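Local coordinates for putative polyphosphate kinase 2 family protein (Arthrobacter aurescens, PDB 3RHF) that probably acts as a polyphosphate kinase, transferring phosphate between polyphosphate and nucleotides as in the PPK2 family, at residues 75-81 against 178-184. Numbering follows the deposited sequence.
Sequences RLLLILQ and GTTIVKV
Leu78 and Val182 meet through single methyls, CD1 of the leucine reaching CG1 of the valine at 3.6 Å as the two side chains slant across each other. Further along this face Leu80 and Val184 lie side by side and point the same way, with Leu80 CD2 3.4 Å from Val184 CG1. Helix 250-266 covers the face, setting Leu261 on Leu78 and Leu260 on Val184. On the reverse face, where helix 157-176 packs Leu174 against Leu77 and Ile181, Ile79 has CG1 trans to its carbonyl carbon (chi1 -59°), and its CD1 comes to 4.0 Å from Ile181 CG2 while also touching the Lys183 stem.

Strands 75-81 and 179-184 run parallel, their axes 20° apart, as neighbours inside the five-stranded sheet of order 2-3-1-4-5, the three-layer sandwich of a P-loop kinase fold. Six backbone hydrogen bonds join the strands, odd-numbered residues of 75-81 pairing with even-numbered ones of 180-184. Val184 N to Ile79 O, 2.7 Å, is almost collinear with the carbonyl, whereas a seventh bond, Arg75 N to Gly178 O just before the second strand, is longer, 3.3 Å, with its donor 56° out of the carbonyl plane.

At that edge the aliphatic stem of Arg75 passes Thr179, Arg75 CG standing 3.3 Å from Thr179 OG1, and NH1 of the guanidinium hydrogen-bonds Pro73 O. Replacing this arginine by an alanine would probably open a gap beside Thr179 OG1 and leave Pro73 O without the NH1 donor. At the other end Gln81 hydrogen-bonds Ser141 and Glu144; Lys183, on the Ile79 face, leads away to a salt bridge with Glu171.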
ATOM      1  N   ARG A  75      15.896   4.915   8.426  1.00 29.32           N
ATOM      2  CA  ARG A  75      14.522   4.820   7.976  1.00 28.91           C
ATOM      3  C   ARG A  75      14.126   6.183   7.445  1.00 28.54           C
ATOM      4  O   ARG A  75      14.907   7.107   7.503  1.00 28.94           O
ATOM      5  CB  ARG A  75      13.632   4.446   9.140  1.00 29.13           C
ATOM      6  CG  ARG A  75      13.651   5.481  10.248  1.00 32.93           C
ATOM      7  CD  ARG A  75      13.277   4.862  11.575  1.00 36.88           C
ATOM      8  NE  ARG A  75      14.464   4.356  12.227  1.00 40.62           N
ATOM      9  CZ  ARG A  75      14.476   3.633  13.326  1.00 42.91           C
ATOM     10  NH1 ARG A  75      15.634   3.255  13.814  1.00 44.18           N
ATOM     11  NH2 ARG A  75      13.352   3.278  13.932  1.00 46.16           N
ATOM     12  N   LEU A  76      12.913   6.307   6.943  1.00 26.03           N
ATOM     13  CA  LEU A  76      12.497   7.517   6.306  1.00 25.22           C
ATOM     14  C   LEU A  76      11.056   7.833   6.627  1.00 23.40           C
ATOM     15  O   LEU A  76      10.248   6.957   6.809  1.00 22.51           O
ATOM     16  CB  LEU A  76      12.717   7.384   4.783  1.00 26.40           C
ATOM     17  CG  LEU A  76      12.727   8.706   3.979  1.00 28.30           C
ATOM     18  CD1 LEU A  76      13.828   8.784   2.978  1.00 32.99           C
ATOM     19  CD2 LEU A  76      11.447   8.886   3.284  1.00 31.86           C
ATOM     20  N   LEU A  77      10.741   9.116   6.686  1.00 23.47           N
ATOM     21  CA  LEU A  77       9.404   9.607   7.044  1.00 22.69           C
ATOM     22  C   LEU A  77       9.061  10.786   6.130  1.00 23.15           C
ATOM     23  O   LEU A  77       9.692  11.863   6.204  1.00 22.46           O
ATOM     24  CB  LEU A  77       9.339  10.042   8.525  1.00 22.15           C
ATOM     25  CG  LEU A  77       7.976  10.582   9.059  1.00 21.84           C
ATOM     26  CD1 LEU A  77       6.822   9.565   8.868  1.00 20.45           C
ATOM     27  CD2 LEU A  77       7.978  11.085  10.504  1.00 20.51           C
ATOM     28  N   LEU A  78       8.065  10.538   5.267  1.00 22.67           N
ATOM     29  CA  LEU A  78       7.480  11.516   4.414  1.00 21.77           C
ATOM     30  C   LEU A  78       6.258  12.083   5.097  1.00 22.75           C
ATOM     31  O   LEU A  78       5.323  11.324   5.427  1.00 23.12           O
ATOM     32  CB  LEU A  78       7.079  10.867   3.114  1.00 21.76           C
ATOM     33  CG  LEU A  78       6.407  11.723   2.026  1.00 24.28           C
ATOM     34  CD1 LEU A  78       7.374  12.804   1.460  1.00 25.51           C
ATOM     35  CD2 LEU A  78       5.910  10.831   0.908  1.00 23.68           C
ATOM     36  N   ILE A  79       6.274  13.410   5.316  1.00 22.60           N
ATOM     37  CA  ILE A  79       5.142  14.160   5.832  1.00 22.43           C
ATOM     38  C   ILE A  79       4.537  15.027   4.745  1.00 23.15           C
ATOM     39  O   ILE A  79       5.197  15.950   4.236  1.00 22.83           O
ATOM     40  CB  ILE A  79       5.515  15.124   7.055  1.00 22.28           C
ATOM     41  CG1 ILE A  79       6.095  14.322   8.231  1.00 23.72           C
ATOM     42  CG2 ILE A  79       4.300  15.839   7.531  1.00 20.77           C
ATOM     43  CD1 ILE A  79       6.640  15.115   9.383  1.00 22.38           C
ATOM     44  N   LEU A  80       3.260  14.768   4.458  1.00 23.94           N
ATOM     45  CA  LEU A  80       2.472  15.625   3.567  1.00 25.50           C
ATOM     46  C   LEU A  80       1.424  16.475   4.270  1.00 26.15           C
ATOM     47  O   LEU A  80       0.598  15.950   4.994  1.00 26.70           O
ATOM     48  CB  LEU A  80       1.772  14.816   2.539  1.00 24.34           C
ATOM     49  CG  LEU A  80       2.767  14.139   1.636  1.00 27.05           C
ATOM     50  CD1 LEU A  80       2.052  12.923   1.020  1.00 29.80           C
ATOM     51  CD2 LEU A  80       3.285  15.105   0.587  1.00 27.57           C
ATOM     52  N   GLN A  81       1.464  17.783   4.034  1.00 28.09           N
ATOM     53  CA  GLN A  81       0.354  18.682   4.400  1.00 29.47           C
ATOM     54  C   GLN A  81      -0.104  19.426   3.175  1.00 30.48           C
ATOM     55  O   GLN A  81       0.720  19.774   2.301  1.00 31.82           O
ATOM     56  CB  GLN A  81       0.817  19.704   5.426  1.00 30.58           C
ATOM     57  CG  GLN A  81       1.240  19.119   6.781  1.00 30.08           C
ATOM     58  CD  GLN A  81       0.076  18.785   7.635  1.00 30.50           C
ATOM     59  OE1 GLN A  81       0.170  17.956   8.516  1.00 37.34           O
ATOM     60  NE2 GLN A  81      -1.036  19.413   7.376  1.00 33.19           N
ATOM     61  N   GLY A 178      17.890   7.877  13.646  1.00 30.77           N
ATOM     62  CA  GLY A 178      17.978   7.274  12.290  1.00 30.69           C
ATOM     63  C   GLY A 178      17.027   7.730  11.172  1.00 29.67           C
ATOM     64  O   GLY A 178      17.277   7.444  10.001  1.00 29.22           O
ATOM     65  N   THR A 179      15.981   8.471  11.525  1.00 28.73           N
ATOM     66  CA  THR A 179      14.960   8.878  10.584  1.00 28.54           C
ATOM     67  C   THR A 179      15.385  10.049   9.754  1.00 27.32           C
ATOM     68  O   THR A 179      15.767  11.050  10.302  1.00 28.41           O
ATOM     69  CB  THR A 179      13.728   9.295  11.332  1.00 28.73           C
ATOM     70  OG1 THR A 179      13.325   8.204  12.169  1.00 32.60           O
ATOM     71  CG2 THR A 179      12.601   9.627  10.373  1.00 30.46           C
ATOM     72  N   THR A 180      15.355   9.924   8.437  1.00 25.91           N
ATOM     73  CA  THR A 180      15.415  11.101   7.580  1.00 25.44           C
ATOM     74  C   THR A 180      14.013  11.629   7.312  1.00 24.82           C
ATOM     75  O   THR A 180      13.170  10.918   6.733  1.00 23.33           O
ATOM     76  CB  THR A 180      16.099  10.819   6.253  1.00 25.43           C
ATOM     77  OG1 THR A 180      17.429  10.337   6.507  1.00 29.73           O
ATOM     78  CG2 THR A 180      16.179  12.117   5.416  1.00 23.93           C
ATOM     79  N   ILE A 181      13.766  12.889   7.685  1.00 24.84           N
ATOM     80  CA  ILE A 181      12.405  13.435   7.606  1.00 24.15           C
ATOM     81  C   ILE A 181      12.266  14.297   6.402  1.00 23.14           C
ATOM     82  O   ILE A 181      12.917  15.315   6.306  1.00 22.76           O
ATOM     83  CB  ILE A 181      11.995  14.272   8.879  1.00 25.44           C
ATOM     84  CG1 ILE A 181      11.970  13.373  10.117  1.00 26.70           C
ATOM     85  CG2 ILE A 181      10.610  15.025   8.663  1.00 22.62           C
ATOM     86  CD1 ILE A 181      11.954  14.156  11.463  1.00 27.17           C
ATOM     87  N   VAL A 182      11.383  13.899   5.498  1.00 22.52           N
ATOM     88  CA  VAL A 182      11.064  14.693   4.306  1.00 22.20           C
ATOM     89  C   VAL A 182       9.697  15.373   4.431  1.00 22.60           C
ATOM     90  O   VAL A 182       8.663  14.688   4.313  1.00 22.90           O
ATOM     91  CB  VAL A 182      11.029  13.822   3.073  1.00 21.91           C
ATOM     92  CG1 VAL A 182      10.459  14.597   1.936  1.00 22.71           C
ATOM     93  CG2 VAL A 182      12.438  13.330   2.731  1.00 20.43           C
ATOM     94  N   LYS A 183       9.679  16.696   4.638  1.00 22.18           N
ATOM     95  CA  LYS A 183       8.425  17.417   4.850  1.00 23.31           C
ATOM     96  C   LYS A 183       7.995  18.155   3.568  1.00 24.11           C
ATOM     97  O   LYS A 183       8.774  18.899   2.969  1.00 26.05           O
ATOM     98  CB  LYS A 183       8.537  18.409   6.016  1.00 23.62           C
ATOM     99  CG  LYS A 183       8.984  17.779   7.331  1.00 25.81           C
ATOM    100  CD  LYS A 183       8.701  18.665   8.581  1.00 31.84           C
ATOM    101  CE  LYS A 183       9.537  19.973   8.658  1.00 32.07           C
ATOM    102  NZ  LYS A 183      10.043  20.339  10.036  1.00 31.82           N
ATOM    103  N   VAL A 184       6.767  17.923   3.139  1.00 24.01           N
ATOM    104  CA  VAL A 184       6.285  18.481   1.896  1.00 25.24           C
ATOM    105  C   VAL A 184       4.961  19.180   2.127  1.00 26.49           C
ATOM    106  O   VAL A 184       4.023  18.640   2.761  1.00 25.37           O
ATOM    107  CB  VAL A 184       6.117  17.388   0.829  1.00 24.41           C
ATOM    108  CG1 VAL A 184       5.140  17.832  -0.212  1.00 24.62           C
ATOM    109  CG2 VAL A 184       7.475  17.055   0.220  1.00 24.24           C
TER